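Local coordinates for protein YibA (Escherichia coli, PDB 1OYZ) that is of unknown function, although an oxidoreductase activity has been tentatively assigned, and folds as a curved all-helical solenoid of the HEAT-repeat type, at residues R30-H35 with I60-D65; S42-L47 with R71-F76; N96-N101 with A105-T110; D89-I94 with A116-K121. All blocks are in the same frame, centred on the assembly; numbering follows the deposited sequence.

Contact 1 of 4, residues R30-H35 with I60-D65; sequences RLLDDH and IEFCSD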
loop_
_atom_site.group_PDB
_atom_site.type_symbol
_atom_site.label_atom_id
_atom_site.label_comp_id
_atom_site.label_asym_id
_atom_site.label_seq_id
_atom_site.Cartn_x
_atom_site.Cartn_y
_atom_site.Cartn_z
ATOM N N ARG A 30 23.421 -16.063 11.460
ATOM C CA ARG A 30 24.041 -15.269 12.500
ATOM C C ARG A 30 23.758 -13.776 12.265
ATOM O O ARG A 30 23.430 -13.041 13.197
ATOM C CB ARG A 30 25.541 -15.561 12.535
ATOM C CG ARG A 30 26.328 -14.719 13.505
ATOM C CD ARG A 30 27.521 -14.096 12.782
ATOM N NE ARG A 30 28.418 -15.108 12.210
ATOM C CZ ARG A 30 29.477 -14.830 11.449
ATOM N NH1 ARG A 30 29.775 -13.566 11.159
ATOM N NH2 ARG A 30 30.241 -15.812 10.985
ATOM N N LEU A 31 23.845 -13.341 11.007
ATOM C CA LEU A 31 23.598 -11.943 10.662
ATOM C C LEU A 31 22.192 -11.476 11.046
ATOM O O LEU A 31 21.952 -10.271 11.193
ATOM C CB LEU A 31 23.848 -11.720 9.162
ATOM C CG LEU A 31 25.202 -11.113 8.762
ATOM C CD1 LEU A 31 26.291 -11.518 9.741
ATOM C CD2 LEU A 31 25.563 -11.552 7.340
ATOM N N LEU A 32 21.265 -12.417 11.223
ATOM C CA LEU A 32 19.917 -12.019 11.602
ATOM C C LEU A 32 19.946 -11.345 12.963
ATOM O O LEU A 32 19.045 -10.580 13.289
ATOM C CB LEU A 32 18.979 -13.223 11.652
ATOM C CG LEU A 32 18.830 -13.967 10.331
ATOM C CD1 LEU A 32 17.948 -15.171 10.548
ATOM C CD2 LEU A 32 18.261 -13.027 9.251
ATOM N N ASP A 33 20.990 -11.626 13.744
ATOM C CA ASP A 33 21.142 -11.051 15.078
ATOM C C ASP A 33 22.110 -9.892 15.131
ATOM O O ASP A 33 22.585 -9.533 16.202
ATOM C CB ASP A 33 21.626 -12.098 16.065
ATOM C CG ASP A 33 20.626 -13.180 16.277
ATOM O OD1 ASP A 33 19.422 -12.869 16.210
ATOM O OD2 ASP A 33 21.036 -14.326 16.522
ATOM N N ASP A 34 22.419 -9.315 13.980
ATOM C CA ASP A 34 23.338 -8.193 13.928
ATOM C C ASP A 34 22.668 -6.975 14.562
ATOM O O ASP A 34 21.441 -6.914 14.630
ATOM C CB ASP A 34 23.699 -7.916 12.474
ATOM C CG ASP A 34 24.892 -7.019 12.339
ATOM O OD1 ASP A 34 24.705 -5.786 12.260
ATOM O OD2 ASP A 34 26.026 -7.554 12.324
ATOM N N HIS A 35 23.460 -6.006 15.025
ATOM C CA HIS A 35 22.888 -4.807 15.640
ATOM C C HIS A 35 22.382 -3.806 14.609
ATOM O O HIS A 35 21.580 -2.915 14.936
ATOM C CB HIS A 35 23.901 -4.132 16.577
ATOM C CG HIS A 35 24.140 -4.890 17.849
ATOM N ND1 HIS A 35 23.113 -5.319 18.659
ATOM C CD2 HIS A 35 25.287 -5.295 18.446
ATOM C CE1 HIS A 35 23.615 -5.961 19.706
ATOM N NE2 HIS A 35 24.929 -5.958 19.597
ATOM N N ILE A 60 10.540 -19.998 11.914
ATOM C CA ILE A 60 9.438 -20.401 12.769
ATOM C C ILE A 60 9.894 -20.293 14.227
ATOM O O ILE A 60 9.259 -19.601 15.024
ATOM C CB ILE A 60 9.004 -21.832 12.435
ATOM C CG1 ILE A 60 8.242 -21.813 11.105
ATOM C CG2 ILE A 60 8.168 -22.439 13.603
ATOM C CD1 ILE A 60 8.055 -23.190 10.473
ATOM N N GLU A 61 11.014 -20.914 14.575
ATOM C CA GLU A 61 11.466 -20.804 15.961
ATOM C C GLU A 61 11.612 -19.339 16.373
ATOM O O GLU A 61 11.162 -18.948 17.465
ATOM C CB GLU A 61 12.796 -21.509 16.167
ATOM C CG GLU A 61 12.755 -22.969 15.845
ATOM C CD GLU A 61 14.098 -23.620 16.065
ATOM O OE1 GLU A 61 14.231 -24.815 15.736
ATOM O OE2 GLU A 61 15.020 -22.936 16.576
ATOM N N PHE A 62 12.243 -18.530 15.518
ATOM C CA PHE A 62 12.406 -17.106 15.816
ATOM C C PHE A 62 11.055 -16.481 16.114
ATOM O O PHE A 62 10.969 -15.525 16.874
ATOM C CB PHE A 62 13.032 -16.347 14.639
ATOM C CG PHE A 62 14.522 -16.218 14.729
ATOM C CD1 PHE A 62 15.284 -17.235 15.301
ATOM C CD2 PHE A 62 15.168 -15.096 14.232
ATOM C CE1 PHE A 62 16.665 -17.135 15.379
ATOM C CE2 PHE A 62 16.552 -14.984 14.300
ATOM C CZ PHE A 62 17.304 -16.008 14.878
ATOM N N CYS A 63 10.012 -17.018 15.495
ATOM C CA CYS A 63 8.681 -16.494 15.716
ATOM C C CYS A 63 8.261 -16.596 17.175
ATOM O O CYS A 63 7.391 -15.854 17.615
ATOM C CB CYS A 63 7.676 -17.206 14.815
ATOM S SG CYS A 63 7.642 -16.443 13.178
ATOM N N SER A 64 8.902 -17.483 17.927
ATOM C CA SER A 64 8.584 -17.657 19.345
ATOM C C SER A 64 9.642 -17.107 20.277
ATOM O O SER A 64 9.601 -17.345 21.478
ATOM C CB SER A 64 8.380 -19.127 19.658
ATOM O OG SER A 64 7.133 -19.519 19.126
ATOM N N ASP A 65 10.591 -16.368 19.729
ATOM C CA ASP A 65 11.644 -15.829 20.559
ATOM C C ASP A 65 11.144 -14.718 21.467
ATOM O O ASP A 65 10.172 -14.036 21.159
ATOM C CB ASP A 65 12.792 -15.293 19.715
ATOM C CG ASP A 65 14.058 -15.120 20.530
ATOM O OD1 ASP A 65 14.775 -16.113 20.693
ATOM O OD2 ASP A 65 14.330 -14.007 21.030
#

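Contact 2 of 4, residues S42-L47 with R71-F76; sequences SSARVL and RDIGAF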
loop_
_atom_site.group_PDB
_atom_site.type_symbol
_atom_site.label_atom_id
_atom_site.label_comp_id
_atom_site.label_asym_id
_atom_site.label_seq_id
_atom_site.Cartn_x
_atom_site.Cartn_y
_atom_site.Cartn_z
ATOM N N SER A 42 18.880 -7.461 4.912
ATOM C CA SER A 42 19.587 -7.926 3.726
ATOM C C SER A 42 19.773 -9.434 3.812
ATOM O O SER A 42 19.445 -10.173 2.865
ATOM C CB SER A 42 20.939 -7.212 3.620
ATOM O OG SER A 42 20.753 -5.828 3.306
ATOM N N SER A 43 20.289 -9.884 4.952
ATOM C CA SER A 43 20.496 -11.306 5.204
ATOM C C SER A 43 19.170 -12.051 5.022
ATOM O O SER A 43 19.084 -13.037 4.294
ATOM C CB SER A 43 21.020 -11.506 6.632
ATOM O OG SER A 43 20.937 -12.875 7.012
ATOM N N ALA A 44 18.129 -11.560 5.683
ATOM C CA ALA A 44 16.813 -12.178 5.580
ATOM C C ALA A 44 16.332 -12.208 4.134
ATOM O O ALA A 44 15.697 -13.166 3.709
ATOM C CB ALA A 44 15.805 -11.411 6.458
ATOM N N ARG A 45 16.616 -11.161 3.367
ATOM C CA ARG A 45 16.173 -11.147 1.968
ATOM C C ARG A 45 16.844 -12.306 1.224
ATOM O O ARG A 45 16.199 -12.988 0.447
ATOM C CB ARG A 45 16.522 -9.817 1.267
ATOM C CG ARG A 45 15.729 -8.578 1.746
ATOM C CD ARG A 45 16.102 -7.300 0.952
ATOM N NE ARG A 45 15.818 -7.449 -0.485
ATOM C CZ ARG A 45 16.497 -6.839 -1.465
ATOM N NH1 ARG A 45 16.157 -7.043 -2.732
ATOM N NH2 ARG A 45 17.515 -6.024 -1.191
ATOM N N VAL A 46 18.129 -12.535 1.473
ATOM C CA VAL A 46 18.808 -13.625 0.790
ATOM C C VAL A 46 18.143 -14.917 1.210
ATOM O O VAL A 46 17.922 -15.816 0.389
ATOM C CB VAL A 46 20.299 -13.688 1.136
ATOM C CG1 VAL A 46 20.970 -14.779 0.318
ATOM C CG2 VAL A 46 20.947 -12.349 0.876
ATOM N N LEU A 47 17.782 -14.995 2.488
ATOM C CA LEU A 47 17.119 -16.209 2.975
ATOM C C LEU A 47 15.756 -16.409 2.294
ATOM O O LEU A 47 15.404 -17.532 1.923
ATOM C CB LEU A 47 16.978 -16.177 4.518
ATOM C CG LEU A 47 18.335 -16.266 5.250
ATOM C CD1 LEU A 47 18.197 -16.262 6.763
ATOM C CD2 LEU A 47 18.988 -17.536 4.809
ATOM N N ARG A 71 11.451 -12.046 16.374
ATOM C CA ARG A 71 10.112 -12.439 15.943
ATOM C C ARG A 71 9.741 -11.713 14.660
ATOM O O ARG A 71 9.179 -12.293 13.742
ATOM C CB ARG A 71 9.064 -12.142 17.031
ATOM C CG ARG A 71 9.193 -13.039 18.279
ATOM C CD ARG A 71 7.871 -13.218 19.064
ATOM N NE ARG A 71 7.288 -11.967 19.540
ATOM C CZ ARG A 71 7.791 -11.208 20.512
ATOM N NH1 ARG A 71 8.910 -11.552 21.160
ATOM N NH2 ARG A 71 7.207 -10.058 20.798
ATOM N N ASP A 72 10.076 -10.436 14.602
ATOM C CA ASP A 72 9.780 -9.629 13.449
ATOM C C ASP A 72 10.498 -10.219 12.229
ATOM O O ASP A 72 9.883 -10.504 11.201
ATOM C CB ASP A 72 10.230 -8.206 13.753
ATOM C CG ASP A 72 9.889 -7.244 12.661
ATOM O OD1 ASP A 72 8.719 -7.156 12.271
ATOM O OD2 ASP A 72 10.797 -6.561 12.195
ATOM N N ILE A 73 11.801 -10.425 12.369
ATOM C CA ILE A 73 12.614 -10.998 11.319
ATOM C C ILE A 73 12.123 -12.392 10.857
ATOM O O ILE A 73 12.176 -12.731 9.664
ATOM C CB ILE A 73 14.081 -11.100 11.795
ATOM C CG1 ILE A 73 14.929 -10.057 11.073
ATOM C CG2 ILE A 73 14.608 -12.499 11.603
ATOM C CD1 ILE A 73 14.887 -10.118 9.546
ATOM N N GLY A 74 11.680 -13.208 11.799
ATOM C CA GLY A 74 11.176 -14.518 11.430
ATOM C C GLY A 74 9.897 -14.439 10.611
ATOM O O GLY A 74 9.733 -15.151 9.614
ATOM N N ALA A 75 8.988 -13.573 11.047
ATOM C CA ALA A 75 7.721 -13.378 10.363
ATOM C C ALA A 75 7.982 -12.748 8.994
ATOM O O ALA A 75 7.309 -13.075 8.022
ATOM C CB ALA A 75 6.816 -12.490 11.193
ATOM N N PHE A 76 8.973 -11.866 8.913
ATOM C CA PHE A 76 9.316 -11.233 7.629
ATOM C C PHE A 76 9.780 -12.323 6.650
ATOM O O PHE A 76 9.273 -12.438 5.532
ATOM C CB PHE A 76 10.435 -10.201 7.828
ATOM C CG PHE A 76 10.962 -9.591 6.540
ATOM C CD1 PHE A 76 10.130 -8.833 5.713
ATOM C CD2 PHE A 76 12.314 -9.733 6.190
ATOM C CE1 PHE A 76 10.630 -8.217 4.564
ATOM C CE2 PHE A 76 12.831 -9.122 5.042
ATOM C CZ PHE A 76 11.988 -8.357 4.219
#

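Contact 3 of 4, residues N96-N101 with A105-T110; sequences NNMALN and ACVRAT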
loop_
_atom_site.group_PDB
_atom_site.type_symbol
_atom_site.label_atom_id
_atom_site.label_comp_id
_atom_site.label_asym_id
_atom_site.label_seq_id
_atom_site.Cartn_x
_atom_site.Cartn_y
_atom_site.Cartn_z
ATOM N N ASN A 96 -0.829 -15.337 11.072
ATOM C CA ASN A 96 -2.169 -14.835 11.389
ATOM C C ASN A 96 -2.258 -14.593 12.900
ATOM O O ASN A 96 -2.722 -13.539 13.371
ATOM C CB ASN A 96 -3.194 -15.886 10.943
ATOM C CG ASN A 96 -4.603 -15.540 11.338
ATOM O OD1 ASN A 96 -5.225 -16.292 12.046
ATOM N ND2 ASN A 96 -5.118 -14.402 10.870
ATOM N N ASN A 97 -1.788 -15.568 13.664
ATOM C CA ASN A 97 -1.822 -15.422 15.099
ATOM C C ASN A 97 -0.969 -14.257 15.583
ATOM O O ASN A 97 -1.405 -13.455 16.425
ATOM C CB ASN A 97 -1.372 -16.715 15.780
ATOM C CG ASN A 97 -2.055 -16.915 17.109
ATOM O OD1 ASN A 97 -3.117 -17.562 17.191
ATOM N ND2 ASN A 97 -1.482 -16.324 18.162
HETATM N N MSE A 98 0.257 -14.152 15.088
HETATM C CA MSE A 98 1.113 -13.033 15.504
HETATM C C MSE A 98 0.483 -11.694 15.110
HETATM O O MSE A 98 0.502 -10.726 15.871
HETATM C CB MSE A 98 2.491 -13.135 14.843
HETATM C CG MSE A 98 3.211 -14.426 15.182
HETATM SE SE MSE A 98 4.813 -14.729 14.057
HETATM C CE MSE A 98 6.004 -13.495 15.006
ATOM N N ALA A 99 -0.050 -11.644 13.901
ATOM C CA ALA A 99 -0.674 -10.424 13.419
ATOM C C ALA A 99 -1.745 -9.954 14.397
ATOM O O ALA A 99 -1.996 -8.746 14.537
ATOM C CB ALA A 99 -1.316 -10.667 12.050
ATOM N N LEU A 100 -2.378 -10.905 15.079
ATOM C CA LEU A 100 -3.456 -10.559 15.985
ATOM C C LEU A 100 -3.093 -10.462 17.473
ATOM O O LEU A 100 -3.669 -9.636 18.192
ATOM C CB LEU A 100 -4.600 -11.566 15.804
ATOM C CG LEU A 100 -5.222 -11.676 14.398
ATOM C CD1 LEU A 100 -5.997 -12.951 14.287
ATOM C CD2 LEU A 100 -6.115 -10.472 14.099
ATOM N N ASN A 101 -2.119 -11.270 17.906
ATOM C CA ASN A 101 -1.725 -11.359 19.310
ATOM C C ASN A 101 -0.324 -10.985 19.730
ATOM O O ASN A 101 -0.047 -10.996 20.940
ATOM C CB ASN A 101 -1.973 -12.776 19.808
ATOM C CG ASN A 101 -3.378 -13.228 19.540
ATOM O OD1 ASN A 101 -4.336 -12.622 20.019
ATOM N ND2 ASN A 101 -3.523 -14.281 18.748
ATOM N N ALA A 105 3.826 -4.134 18.374
ATOM C CA ALA A 105 3.099 -3.629 17.241
ATOM C C ALA A 105 3.970 -3.823 15.982
ATOM O O ALA A 105 3.445 -4.110 14.895
ATOM C CB ALA A 105 2.727 -2.143 17.461
ATOM N N CYS A 106 5.291 -3.697 16.119
ATOM C CA CYS A 106 6.182 -3.905 14.970
ATOM C C CYS A 106 5.954 -5.286 14.407
ATOM O O CYS A 106 5.721 -5.453 13.202
ATOM C CB CYS A 106 7.647 -3.757 15.369
ATOM S SG CYS A 106 8.040 -2.065 15.691
ATOM N N VAL A 107 6.014 -6.287 15.284
ATOM C CA VAL A 107 5.774 -7.648 14.858
ATOM C C VAL A 107 4.415 -7.810 14.188
ATOM O O VAL A 107 4.322 -8.415 13.114
ATOM C CB VAL A 107 5.879 -8.663 16.046
ATOM C CG1 VAL A 107 5.529 -10.066 15.577
ATOM C CG2 VAL A 107 7.292 -8.654 16.622
ATOM N N ARG A 108 3.361 -7.247 14.792
ATOM C CA ARG A 108 2.018 -7.389 14.242
ATOM C C ARG A 108 1.957 -6.859 12.818
ATOM O O ARG A 108 1.433 -7.535 11.942
ATOM C CB ARG A 108 0.977 -6.693 15.154
ATOM C CG ARG A 108 0.788 -7.367 16.529
ATOM C CD ARG A 108 -0.559 -7.012 17.219
ATOM N NE ARG A 108 -0.768 -5.568 17.393
ATOM C CZ ARG A 108 -0.109 -4.817 18.276
ATOM N NH1 ARG A 108 0.797 -5.374 19.073
ATOM N NH2 ARG A 108 -0.345 -3.504 18.349
ATOM N N ALA A 109 2.520 -5.668 12.598
ATOM C CA ALA A 109 2.558 -5.032 11.276
ATOM C C ALA A 109 3.257 -5.932 10.228
ATOM O O ALA A 109 2.676 -6.219 9.175
ATOM C CB ALA A 109 3.267 -3.652 11.365
ATOM N N THR A 110 4.470 -6.396 10.534
ATOM C CA THR A 110 5.216 -7.270 9.633
ATOM C C THR A 110 4.432 -8.548 9.337
ATOM O O THR A 110 4.302 -8.954 8.176
ATOM C CB THR A 110 6.596 -7.652 10.252
ATOM O OG1 THR A 110 7.383 -6.476 10.374
ATOM C CG2 THR A 110 7.371 -8.688 9.360
#

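Contact 4 of 4, residues D89-I94 with A116-K121; sequences DNVFNI and AQRCKK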
loop_
_atom_site.group_PDB
_atom_site.type_symbol
_atom_site.label_atom_id
_atom_site.label_comp_id
_atom_site.label_asym_id
_atom_site.label_seq_id
_atom_site.Cartn_x
_atom_site.Cartn_y
_atom_site.Cartn_z
ATOM N N ASP A 89 -0.061 -24.161 5.524
ATOM C CA ASP A 89 -1.140 -23.788 6.429
ATOM C C ASP A 89 -0.624 -23.426 7.815
ATOM O O ASP A 89 -1.056 -22.430 8.397
ATOM C CB ASP A 89 -2.173 -24.912 6.548
ATOM C CG ASP A 89 -3.092 -24.992 5.333
ATOM O OD1 ASP A 89 -3.334 -23.954 4.678
ATOM O OD2 ASP A 89 -3.597 -26.092 5.047
ATOM N N ASN A 90 0.300 -24.231 8.341
ATOM C CA ASN A 90 0.854 -23.970 9.663
ATOM C C ASN A 90 1.588 -22.622 9.707
ATOM O O ASN A 90 1.494 -21.894 10.694
ATOM C CB ASN A 90 1.807 -25.095 10.100
ATOM C CG ASN A 90 1.081 -26.435 10.341
ATOM O OD1 ASN A 90 1.622 -27.347 10.988
ATOM N ND2 ASN A 90 -0.145 -26.559 9.814
ATOM N N VAL A 91 2.312 -22.283 8.644
ATOM C CA VAL A 91 3.029 -21.021 8.634
ATOM C C VAL A 91 2.031 -19.879 8.569
ATOM O O VAL A 91 2.155 -18.888 9.279
ATOM C CB VAL A 91 4.054 -20.967 7.452
ATOM C CG1 VAL A 91 4.545 -19.515 7.216
ATOM C CG2 VAL A 91 5.250 -21.864 7.777
ATOM N N PHE A 92 1.027 -20.027 7.733
ATOM C CA PHE A 92 0.030 -18.994 7.650
ATOM C C PHE A 92 -0.581 -18.789 9.045
ATOM O O PHE A 92 -0.662 -17.670 9.546
ATOM C CB PHE A 92 -1.057 -19.380 6.681
ATOM C CG PHE A 92 -2.064 -18.338 6.530
ATOM C CD1 PHE A 92 -1.844 -17.275 5.675
ATOM C CD2 PHE A 92 -3.186 -18.338 7.329
ATOM C CE1 PHE A 92 -2.730 -16.229 5.616
ATOM C CE2 PHE A 92 -4.076 -17.286 7.273
ATOM C CZ PHE A 92 -3.851 -16.230 6.421
ATOM N N ASN A 93 -0.984 -19.879 9.677
ATOM C CA ASN A 93 -1.575 -19.784 11.002
ATOM C C ASN A 93 -0.644 -19.127 11.975
ATOM O O ASN A 93 -1.074 -18.324 12.816
ATOM C CB ASN A 93 -2.000 -21.165 11.476
ATOM C CG ASN A 93 -3.180 -21.678 10.680
ATOM O OD1 ASN A 93 -3.372 -22.882 10.527
ATOM N ND2 ASN A 93 -3.979 -20.752 10.158
ATOM N N ILE A 94 0.641 -19.432 11.863
ATOM C CA ILE A 94 1.584 -18.781 12.738
ATOM C C ILE A 94 1.567 -17.267 12.509
ATOM O O ILE A 94 1.534 -16.513 13.462
ATOM C CB ILE A 94 2.994 -19.318 12.525
ATOM C CG1 ILE A 94 3.063 -20.760 13.068
ATOM C CG2 ILE A 94 4.015 -18.414 13.214
ATOM C CD1 ILE A 94 4.329 -21.500 12.742
ATOM N N ALA A 116 -0.253 -11.246 3.841
ATOM C CA ALA A 116 -0.686 -10.688 2.554
ATOM C C ALA A 116 0.151 -11.346 1.446
ATOM O O ALA A 116 -0.388 -11.810 0.440
ATOM C CB ALA A 116 -0.487 -9.155 2.541
ATOM N N GLN A 117 1.465 -11.388 1.662
ATOM C CA GLN A 117 2.376 -12.005 0.719
ATOM C C GLN A 117 1.912 -13.434 0.441
ATOM O O GLN A 117 1.727 -13.827 -0.709
ATOM C CB GLN A 117 3.776 -12.072 1.296
ATOM C CG GLN A 117 4.357 -10.763 1.753
ATOM C CD GLN A 117 4.830 -9.900 0.612
ATOM O OE1 GLN A 117 5.768 -9.116 0.770
ATOM N NE2 GLN A 117 4.184 -10.025 -0.543
ATOM N N ARG A 118 1.715 -14.203 1.506
ATOM C CA ARG A 118 1.306 -15.593 1.362
ATOM C C ARG A 118 -0.047 -15.757 0.659
ATOM O O ARG A 118 -0.247 -16.702 -0.107
ATOM C CB ARG A 118 1.272 -16.286 2.739
ATOM C CG ARG A 118 2.575 -16.171 3.545
ATOM C CD ARG A 118 3.150 -17.545 3.943
ATOM N NE ARG A 118 3.393 -18.376 2.763
ATOM C CZ ARG A 118 4.568 -18.551 2.167
ATOM N NH1 ARG A 118 5.664 -17.966 2.633
ATOM N NH2 ARG A 118 4.639 -19.293 1.065
ATOM N N CYS A 119 -0.977 -14.842 0.905
ATOM C CA CYS A 119 -2.287 -14.938 0.279
ATOM C C CYS A 119 -2.165 -14.724 -1.231
ATOM O O CYS A 119 -2.755 -15.456 -2.041
ATOM C CB CYS A 119 -3.235 -13.903 0.875
ATOM S SG CYS A 119 -4.970 -14.067 0.338
ATOM N N LYS A 120 -1.389 -13.725 -1.615
ATOM C CA LYS A 120 -1.228 -13.471 -3.026
ATOM C C LYS A 120 -0.737 -14.744 -3.726
ATOM O O LYS A 120 -1.245 -15.098 -4.792
ATOM C CB LYS A 120 -0.255 -12.326 -3.242
ATOM C CG LYS A 120 -0.356 -11.735 -4.618
ATOM C CD LYS A 120 0.528 -10.513 -4.733
ATOM C CE LYS A 120 0.316 -9.807 -6.062
ATOM N NZ LYS A 120 1.146 -8.567 -6.125
ATOM N N LYS A 121 0.225 -15.443 -3.125
ATOM C CA LYS A 121 0.727 -16.669 -3.733
ATOM C C LYS A 121 -0.267 -17.842 -3.628
ATOM O O LYS A 121 -0.164 -18.826 -4.361
ATOM C CB LYS A 121 2.062 -17.099 -3.098
ATOM C CG LYS A 121 3.201 -16.068 -3.173
ATOM C CD LYS A 121 4.569 -16.766 -3.179
ATOM C CE LYS A 121 5.569 -16.165 -2.183
ATOM N NZ LYS A 121 5.107 -16.253 -0.761
#

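Contact 1 of 4, residues R30-H35 with I60-D65
Phe62 projects from the end of helix 53-63 and meets Leu32 and Asp33 in the turn at the C-terminal end of helix 25-31. The site lies near the N-terminal end of a HEAT-type alpha-solenoid. The contact is small and rests on one ring. Its CE2 corner does most of the touching. Leu32 comes in obliquely and brings two carbons to that corner. Leu32 CB and Leu32 CD1 each lie 4.0 Å from Phe62 CE2. The carboxylate plane of Asp33 is tilted only 15° from the ring plane. Asp33 OD1 reaches the CZ and CE2 end of the ring, also at a slant, and is 4.0 Å from Phe62 CZ. The first torsion of Asp33 sets CG beside its own backbone N, chi1 -65°, and this carries the acid to the ring from a backbone that does not face it squarely. The other oxygen, Asp33 OD2, makes a salt bridge with Arg70, whose side chain also packs on Phe62. Arg70 is shared with Asp65 OD1, so one arginine ties both segments together. Leu32 also packs on Ser43 and Leu47 of helix 37-50, and Phe62 on Ile73 of helix 68-80. A type I beta turn from Leu31 to Asp34 presents Leu32 and Asp33 side by side. It is closed by the bond from Asp34 N to Leu31 O, 3.0 Å long.

Contact 2 of 4, residues S42-L47 with R71-F76
Ala44 CB presses against Ile73 CD1 at 3.5 Å, closer than carbons usually pack. Two nearly parallel helices of the alpha-solenoid, 37-50 and 68-80, meet here. Their short segments cross at -30° with the axes 10.3 Å apart. That separation is wide for so small a residue as alanine, and the longer side chains of helix 68-80 bridge it. Ile73 reaches over with its CD1 methyl. Its chi1 of -108° lies away from a staggered value, which suggests some strain in making this close approach. Phe76 turns the edge of its ring to Ala44 CB, which lies in the ring plane, 3.9 Å from Phe76 CD2. Further along that edge the aliphatic part of Arg45 comes near, with Arg45 CG 4.4 Å from Phe76 CE2. The ring points across because Phe76 CG is anti to the backbone N, chi1 174°. Around this first shell, Leu32 packs on Ala44 and Thr110 on Phe76. Arg45 sends its charged end to Tyr17 in a cation-pi contact. The backbone of Phe76 is held at both polar atoms: Phe76 O accepts a bond from Gln48 NE2, and Phe76 N donates to Asp72 O at 2.8 Å.

Contact 3 of 4, residues N96-N101 with A105-T110
The guanidinium of Arg108 has Ala99 O at its edge, near its plane, and Ala105 CA on one face, 3.2 Å above that plane and displaced toward the rim. It sits where helices 88-101 and 105-121 form a helical hairpin of the HEAT-type solenoid. The short segments run at 140° with axes 7.5 Å apart. At the closest point Ala99 CA is 4.1 Å from Arg108 CA, a tight approach that the small alanine allows. The Arg108 chain lies along the last turn of helix 88-101. Arg108 CG is 3.4 Å from Met98 O, and Arg108 CD is 3.5 Å from Ala99 O. A bend at chi3, -56°, turns the charged end aside. There NE makes a salt bridge with Asp139, and NH1 bonds to Asp102 O. The positive charge is probably welcome beside the carbonyls of a helix C-terminus. An alanine in place of Arg108 would probably cost Asp139 this salt bridge and open a gap over the Met98 and Ala99 carbonyls. Met98, present as selenomethionine, also touches helix 68-80, through Arg71 and Ala75. Its bent chain ends against Val107, with Met98 CE 3.5 Å from Val107 CG1.

Contact 4 of 4, residues D89-I94 with A116-K121
Arg118 and Val91 meet because the arginine chain is bent, with a chi2 of -123° that lies off the staggered values and brings CD against Val91. The contact joins helices 88-101 and 105-121, a helical hairpin of the HEAT-type solenoid, toward its open end, away from the connecting loop. The two side chains cross at about a right angle, with Arg118 CD 4.1 Å from Val91 CG1. A second bend at chi3, 57°, then turns the guanidinium away. Phe92 takes the next place. Its CG is anti to the backbone N, chi1 -178°, and the ring turns an edge to the base of the arginine. Arg118 CB lies near the ring plane, 4.4 Å from Phe92 CD1. Phe92 also stacks on Tyr125. All three touching residues are buried, so the arginine needs polar partners inside the fold. Arg118 NH1 finds two, Leu78 O and Ile81 O, at the end of helix 68-80 and just beyond it. The aliphatic part of Arg118 thus serves the hairpin, while its charged end joins the hairpin to the preceding part of the chain. Lys121 comes close as well. Two like charges would probably disfavour this, but nearby carbonyls are likely to ease it, and Lys121 NZ makes a weak hydrogen bond to Gly79 O. That same NZ stands 3.4 Å above the plane of the Arg118 guanidinium, displaced toward its rim.

All four contacts lie on the same side of the chain's centre, in the N-terminal part of the solenoid. Contacts 1 and 2 have centres about 8 Å apart, and their segments alternate along the chain. They interlock helices 25-31, 37-50, 53-63 and 68-80. Contacts 3 and 4 follow later in the chain. Both join helices 88-101 and 105-121, with contact 3 nested inside contact 4 and their centres about 13 Å apart. The two groups meet directly: Cys63 SG packs on Met98 SE at 3.4 Å, Ile60 packs on Val91 and Ile94, and Asp72 of contact 2 probably hydrogen-bonds Thr110 of contact 3. These helices therefore pack in one continuous series, as in other HEAT-type solenoids.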